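Local coordinates for mitochondrial enolase superfamily member 1 (Homo sapiens, PDB 4A35), which catalyses the magnesium-dependent dehydration of L-fuconate to 2-keto-3-deoxy-L-fuconate, a step in the breakdown of L-fucose, at residues R9-L21 / E421-W435. Residues are numbered along the deposited sequence; the frame is centred on the assembly and turned at random.
With EDO (1,2-ethanediol), chain D; EDO (1,2-ethanediol), chain E.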
loop_
_atom_site.group_PDB
_atom_site.type_symbol
_atom_site.label_atom_id
_atom_site.label_comp_id
_atom_site.label_asym_id
_atom_site.label_seq_id
_atom_site.Cartn_x
_atom_site.Cartn_y
_atom_site.Cartn_z
ATOM N N ARG A 9 -11.899 8.972 -25.500
ATOM C CA ARG A 9 -11.178 10.017 -24.762
ATOM C C ARG A 9 -11.214 9.786 -23.267
ATOM O O ARG A 9 -12.176 9.235 -22.733
ATOM C CB ARG A 9 -11.762 11.430 -25.034
ATOM C CG ARG A 9 -11.812 11.891 -26.494
ATOM C CD ARG A 9 -13.190 12.434 -26.842
ATOM N NE ARG A 9 -13.638 12.007 -28.174
ATOM C CZ ARG A 9 -14.910 11.819 -28.525
ATOM N NH1 ARG A 9 -15.885 12.008 -27.646
ATOM N NH2 ARG A 9 -15.213 11.426 -29.757
ATOM N N LEU A 10 -10.161 10.236 -22.597
ATOM C CA LEU A 10 -10.084 10.220 -21.139
ATOM C C LEU A 10 -9.430 11.540 -20.713
ATOM O O LEU A 10 -8.383 11.922 -21.255
ATOM C CB LEU A 10 -9.285 9.011 -20.606
ATOM C CG LEU A 10 -9.157 8.887 -19.050
ATOM C CD1 LEU A 10 -9.073 7.434 -18.619
ATOM C CD2 LEU A 10 -7.906 9.687 -18.478
ATOM N N SER A 11 -9.996 12.173 -19.719
ATOM C CA SER A 11 -9.397 13.347 -19.102
ATOM C C SER A 11 -9.353 13.106 -17.593
ATOM O O SER A 11 -10.205 12.398 -17.034
ATOM C CB SER A 11 -10.158 14.632 -19.465
ATOM O OG SER A 11 -11.383 14.734 -18.756
ATOM N N VAL A 12 -8.349 13.675 -16.946
ATOM C CA VAL A 12 -8.221 13.586 -15.500
ATOM C C VAL A 12 -7.693 14.918 -15.024
ATOM O O VAL A 12 -6.717 15.431 -15.587
ATOM C CB VAL A 12 -7.380 12.369 -14.998
ATOM C CG1 VAL A 12 -6.007 12.254 -15.725
ATOM C CG2 VAL A 12 -7.225 12.403 -13.485
ATOM N N ARG A 13 -8.346 15.458 -13.983
ATOM C CA ARG A 13 -8.024 16.761 -13.440
ATOM C C ARG A 13 -7.894 16.709 -11.929
ATOM O O ARG A 13 -8.588 15.961 -11.251
ATOM C CB ARG A 13 -9.096 17.785 -13.883
ATOM C CG ARG A 13 -9.043 18.108 -15.427
ATOM C CD ARG A 13 -10.246 18.942 -15.826
ATOM N NE ARG A 13 -11.447 18.079 -15.851
ATOM C CZ ARG A 13 -12.667 18.472 -16.185
ATOM N NH1 ARG A 13 -12.913 19.763 -16.460
ATOM N NH2 ARG A 13 -13.670 17.591 -16.203
ATOM N N ASP A 14 -7.001 17.541 -11.414
ATOM C CA ASP A 14 -6.678 17.706 -9.996
ATOM C C ASP A 14 -7.641 18.766 -9.450
ATOM O O ASP A 14 -7.518 19.932 -9.824
ATOM C CB ASP A 14 -5.193 18.163 -9.907
ATOM C CG ASP A 14 -4.617 18.244 -8.517
ATOM O OD1 ASP A 14 -5.418 18.335 -7.537
ATOM O OD2 ASP A 14 -3.356 18.286 -8.398
ATOM N N VAL A 15 -8.657 18.359 -8.632
ATOM C CA VAL A 15 -9.683 19.275 -8.101
ATOM C C VAL A 15 -9.510 19.370 -6.590
ATOM O O VAL A 15 -9.477 18.338 -5.934
ATOM C CB VAL A 15 -11.123 18.819 -8.494
ATOM C CG1 VAL A 15 -12.166 19.863 -8.112
ATOM C CG2 VAL A 15 -11.206 18.508 -9.988
ATOM N N ARG A 16 -9.364 20.581 -6.037
ATOM C CA ARG A 16 -9.106 20.699 -4.612
ATOM C C ARG A 16 -9.970 21.730 -3.980
ATOM O O ARG A 16 -10.154 22.813 -4.520
ATOM C CB ARG A 16 -7.602 21.054 -4.347
ATOM C CG ARG A 16 -6.612 20.026 -4.944
ATOM C CD ARG A 16 -5.172 20.362 -4.566
ATOM N NE ARG A 16 -4.263 19.527 -5.359
ATOM C CZ ARG A 16 -2.978 19.335 -5.089
ATOM N NH1 ARG A 16 -2.425 19.896 -4.015
ATOM N NH2 ARG A 16 -2.243 18.566 -5.870
ATOM N N PHE A 17 -10.562 21.353 -2.833
ATOM C CA PHE A 17 -11.395 22.260 -2.067
ATOM C C PHE A 17 -10.594 22.701 -0.836
ATOM O O PHE A 17 -10.053 21.867 -0.097
ATOM C CB PHE A 17 -12.779 21.637 -1.728
ATOM C CG PHE A 17 -13.547 21.248 -2.984
ATOM C CD1 PHE A 17 -14.374 22.167 -3.629
ATOM C CD2 PHE A 17 -13.394 19.976 -3.551
ATOM C CE1 PHE A 17 -15.034 21.835 -4.825
ATOM C CE2 PHE A 17 -14.054 19.639 -4.750
ATOM C CZ PHE A 17 -14.866 20.571 -5.380
ATOM N N PRO A 18 -10.627 24.020 -0.530
ATOM C CA PRO A 18 -9.826 24.538 0.612
ATOM C C PRO A 18 -10.516 24.346 1.976
ATOM O O PRO A 18 -10.708 25.282 2.744
ATOM C CB PRO A 18 -9.632 26.009 0.258
ATOM C CG PRO A 18 -10.919 26.361 -0.561
ATOM C CD PRO A 18 -11.194 25.112 -1.365
ATOM N N THR A 19 -10.878 23.123 2.298
ATOM C CA THR A 19 -11.646 22.865 3.524
ATOM C C THR A 19 -10.813 23.140 4.807
ATOM O O THR A 19 -11.418 23.460 5.840
ATOM C CB THR A 19 -12.280 21.481 3.500
ATOM O OG1 THR A 19 -11.291 20.559 3.202
ATOM C CG2 THR A 19 -13.390 21.346 2.435
ATOM N N SER A 20 -9.453 23.153 4.715
ATOM C CA SER A 20 -8.572 23.449 5.863
ATOM C C SER A 20 -8.785 24.913 6.334
ATOM O O SER A 20 -8.585 25.238 7.519
ATOM C CB SER A 20 -7.103 23.220 5.506
ATOM O OG SER A 20 -6.639 24.128 4.527
ATOM N N LEU A 21 -9.253 25.774 5.413
ATOM C CA LEU A 21 -9.517 27.198 5.759
ATOM C C LEU A 21 -10.953 27.405 6.351
ATOM O O LEU A 21 -11.265 28.473 6.895
ATOM C CB LEU A 21 -9.287 28.083 4.522
ATOM C CG LEU A 21 -7.845 28.117 3.982
ATOM C CD1 LEU A 21 -7.735 28.982 2.698
ATOM C CD2 LEU A 21 -6.854 28.639 5.034
ATOM N N GLU A 421 -19.304 21.118 -13.949
ATOM C CA GLU A 421 -18.114 21.629 -14.637
ATOM C C GLU A 421 -17.683 23.004 -14.115
ATOM O O GLU A 421 -16.484 23.205 -13.999
ATOM C CB GLU A 421 -18.247 21.587 -16.167
ATOM C CG GLU A 421 -18.012 20.163 -16.680
ATOM C CD GLU A 421 -16.582 19.647 -16.573
ATOM O OE1 GLU A 421 -15.651 20.430 -16.863
ATOM O OE2 GLU A 421 -16.385 18.465 -16.211
ATOM N N GLU A 422 -18.631 23.919 -13.747
ATOM C CA GLU A 422 -18.267 25.226 -13.149
ATOM C C GLU A 422 -17.471 24.997 -11.818
ATOM O O GLU A 422 -16.414 25.627 -11.631
ATOM C CB GLU A 422 -19.518 26.107 -12.915
ATOM N N SER A 423 -17.925 24.055 -10.959
ATOM C CA SER A 423 -17.230 23.677 -9.708
ATOM C C SER A 423 -15.836 23.116 -9.997
ATOM O O SER A 423 -14.871 23.497 -9.341
ATOM C CB SER A 423 -18.028 22.643 -8.919
ATOM O OG SER A 423 -19.224 23.248 -8.470
ATOM N N VAL A 424 -15.719 22.196 -10.981
ATOM C CA VAL A 424 -14.408 21.605 -11.310
ATOM C C VAL A 424 -13.404 22.697 -11.747
ATOM O O VAL A 424 -12.301 22.818 -11.180
ATOM C CB VAL A 424 -14.580 20.530 -12.414
ATOM C CG1 VAL A 424 -13.227 20.061 -12.959
ATOM C CG2 VAL A 424 -15.414 19.358 -11.897
ATOM N N LYS A 425 -13.832 23.533 -12.686
ATOM C CA LYS A 425 -12.963 24.595 -13.225
ATOM C C LYS A 425 -12.519 25.605 -12.165
ATOM O O LYS A 425 -11.336 25.979 -12.166
ATOM C CB LYS A 425 -13.683 25.308 -14.393
ATOM C CG LYS A 425 -13.867 24.341 -15.547
ATOM C CD LYS A 425 -14.569 24.904 -16.757
ATOM C CE LYS A 425 -14.679 23.822 -17.811
ATOM N NZ LYS A 425 -13.343 23.395 -18.344
ATOM N N LYS A 426 -13.420 26.022 -11.247
ATOM C CA LYS A 426 -13.058 27.013 -10.212
ATOM C C LYS A 426 -12.051 26.425 -9.209
ATOM O O LYS A 426 -11.251 27.165 -8.628
ATOM C CB LYS A 426 -14.307 27.470 -9.413
ATOM C CG LYS A 426 -14.971 28.752 -9.915
ATOM C CD LYS A 426 -16.149 29.122 -9.019
ATOM C CE LYS A 426 -16.742 30.470 -9.367
ATOM N NZ LYS A 426 -17.891 30.797 -8.488
ATOM N N HIS A 427 -12.142 25.096 -8.987
ATOM C CA HIS A 427 -11.333 24.419 -7.948
ATOM C C HIS A 427 -10.149 23.563 -8.472
ATOM O O HIS A 427 -9.412 22.941 -7.674
ATOM C CB HIS A 427 -12.288 23.555 -7.097
ATOM C CG HIS A 427 -13.250 24.391 -6.320
ATOM N ND1 HIS A 427 -14.510 24.724 -6.840
ATOM C CD2 HIS A 427 -13.090 24.996 -5.119
ATOM C CE1 HIS A 427 -15.077 25.499 -5.922
ATOM N NE2 HIS A 427 -14.268 25.673 -4.863
ATOM N N GLN A 428 -9.908 23.620 -9.803
ATOM C CA GLN A 428 -8.788 22.922 -10.409
ATOM C C GLN A 428 -7.467 23.489 -9.873
ATOM O O GLN A 428 -7.318 24.715 -9.713
ATOM C CB GLN A 428 -8.858 23.068 -11.913
ATOM C CG GLN A 428 -8.099 22.027 -12.656
ATOM C CD GLN A 428 -8.462 21.980 -14.109
ATOM O OE1 GLN A 428 -9.485 22.549 -14.571
ATOM N NE2 GLN A 428 -7.654 21.227 -14.837
ATOM N N TYR A 429 -6.603 22.586 -9.442
ATOM C CA TYR A 429 -5.309 22.949 -8.880
ATOM C C TYR A 429 -4.182 22.723 -9.933
ATOM O O TYR A 429 -4.065 21.613 -10.474
ATOM C CB TYR A 429 -5.031 22.167 -7.581
ATOM C CG TYR A 429 -3.715 22.591 -6.967
ATOM C CD1 TYR A 429 -3.643 23.697 -6.122
ATOM C CD2 TYR A 429 -2.525 21.926 -7.277
ATOM C CE1 TYR A 429 -2.417 24.154 -5.628
ATOM C CE2 TYR A 429 -1.297 22.349 -6.753
ATOM C CZ TYR A 429 -1.250 23.485 -5.950
ATOM O OH TYR A 429 -0.063 23.960 -5.444
ATOM N N PRO A 430 -3.283 23.698 -10.180
ATOM C CA PRO A 430 -3.125 25.000 -9.502
ATOM C C PRO A 430 -3.787 26.215 -10.173
ATOM O O PRO A 430 -3.735 27.313 -9.613
ATOM C CB PRO A 430 -1.599 25.193 -9.579
ATOM C CG PRO A 430 -1.265 24.661 -10.970
ATOM C CD PRO A 430 -2.161 23.442 -11.124
ATOM N N ASP A 431 -4.410 26.043 -11.345
ATOM C CA ASP A 431 -4.829 27.228 -12.114
ATOM C C ASP A 431 -6.314 27.660 -12.050
ATOM O O ASP A 431 -6.658 28.681 -12.635
ATOM C CB ASP A 431 -4.369 27.052 -13.576
ATOM C CG ASP A 431 -2.839 26.965 -13.720
ATOM O OD1 ASP A 431 -2.116 27.649 -12.936
ATOM O OD2 ASP A 431 -2.366 26.160 -14.552
ATOM N N GLY A 432 -7.148 26.994 -11.253
ATOM C CA GLY A 432 -8.535 27.400 -11.086
ATOM C C GLY A 432 -8.615 28.686 -10.280
ATOM O O GLY A 432 -7.682 28.993 -9.526
ATOM N N GLU A 433 -9.707 29.439 -10.432
ATOM C CA GLU A 433 -9.925 30.752 -9.761
ATOM C C GLU A 433 -9.589 30.713 -8.270
ATOM O O GLU A 433 -8.884 31.598 -7.768
ATOM C CB GLU A 433 -11.388 31.257 -9.947
ATOM C CG GLU A 433 -11.818 32.335 -8.919
ATOM C CD GLU A 433 -13.300 32.603 -8.665
ATOM O OE1 GLU A 433 -14.082 32.541 -9.645
ATOM O OE2 GLU A 433 -13.661 32.969 -7.515
ATOM N N VAL A 434 -10.106 29.698 -7.554
ATOM C CA VAL A 434 -9.950 29.623 -6.109
ATOM C C VAL A 434 -8.462 29.519 -5.735
ATOM O O VAL A 434 -8.013 30.258 -4.846
ATOM C CB VAL A 434 -10.810 28.474 -5.509
ATOM C CG1 VAL A 434 -10.497 28.237 -4.029
ATOM C CG2 VAL A 434 -12.301 28.758 -5.710
ATOM N N TRP A 435 -7.685 28.679 -6.463
ATOM C CA TRP A 435 -6.265 28.482 -6.155
ATOM C C TRP A 435 -5.418 29.628 -6.638
ATOM O O TRP A 435 -4.391 29.878 -6.019
ATOM C CB TRP A 435 -5.780 27.117 -6.669
ATOM C CG TRP A 435 -6.500 26.045 -5.899
ATOM C CD1 TRP A 435 -7.588 25.321 -6.314
ATOM C CD2 TRP A 435 -6.354 25.782 -4.492
ATOM N NE1 TRP A 435 -8.096 24.584 -5.261
ATOM C CE2 TRP A 435 -7.356 24.848 -4.132
ATOM C CE3 TRP A 435 -5.443 26.221 -3.502
ATOM C CZ2 TRP A 435 -7.489 24.364 -2.827
ATOM C CZ3 TRP A 435 -5.622 25.791 -2.195
ATOM C CH2 TRP A 435 -6.581 24.809 -1.888
HETATM C C1 EDO D . -3.400 23.041 -2.273
HETATM O O1 EDO D . -3.555 21.644 -2.001
HETATM C C2 EDO D . -1.895 23.460 -2.325
HETATM O O2 EDO D . -1.093 22.677 -1.437
HETATM C C1 EDO E . -8.455 23.128 10.186
HETATM O O1 EDO E . -7.579 23.266 9.068
HETATM C C2 EDO E . -9.656 22.283 9.758
HETATM O O2 EDO E . -10.302 22.937 8.676
HETATM O O HOH W 1 -11.091 22.095 -16.851
HETATM O O HOH W 2 -2.038 19.209 -10.391
HETATM O O HOH W 3 -5.734 19.268 -13.461
#
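V15 and Q428 form a single beta bridge where the C-terminal tail closes over the first strand of the enolase-superfamily N-terminal domain, an edge strand of its antiparallel sheet. R16 N gives its hydrogen to H427 O and Y429 N to D14 O, while helix 421-427 runs almost square to the strand, its axis 7.4 Å away. Before the bridge, R13 reaches over the helix: its chain bends at chi3 (-74°), laying the guanidinium over V424 CG1 and end-on against E421, NH1 to OE1 (2.8 Å) and NH2 to OE2, the two flat groups nearly coplanar. A leucine in place of R13 would probably leave the E421 carboxylate without its charged mate and take the flat group off V424 CG1. V15 CG1 packs on H427 CB, and F17 CE1 sits 3.4 Å above the centre of the H427 imidazole, whose ND1 is tied to S423 O. On the Y429 side, D14 holds R16 side-on, fixing a guanidinium that lies flat on the Y429 ring, planes 20° apart. P18 fills the dip between V434 CG1 and W435 CH2. Beside it W435 NE1 meets R16 O at 2.8 Å, the oxygen in the indole plane but the nitrogen well above the carbonyl plane.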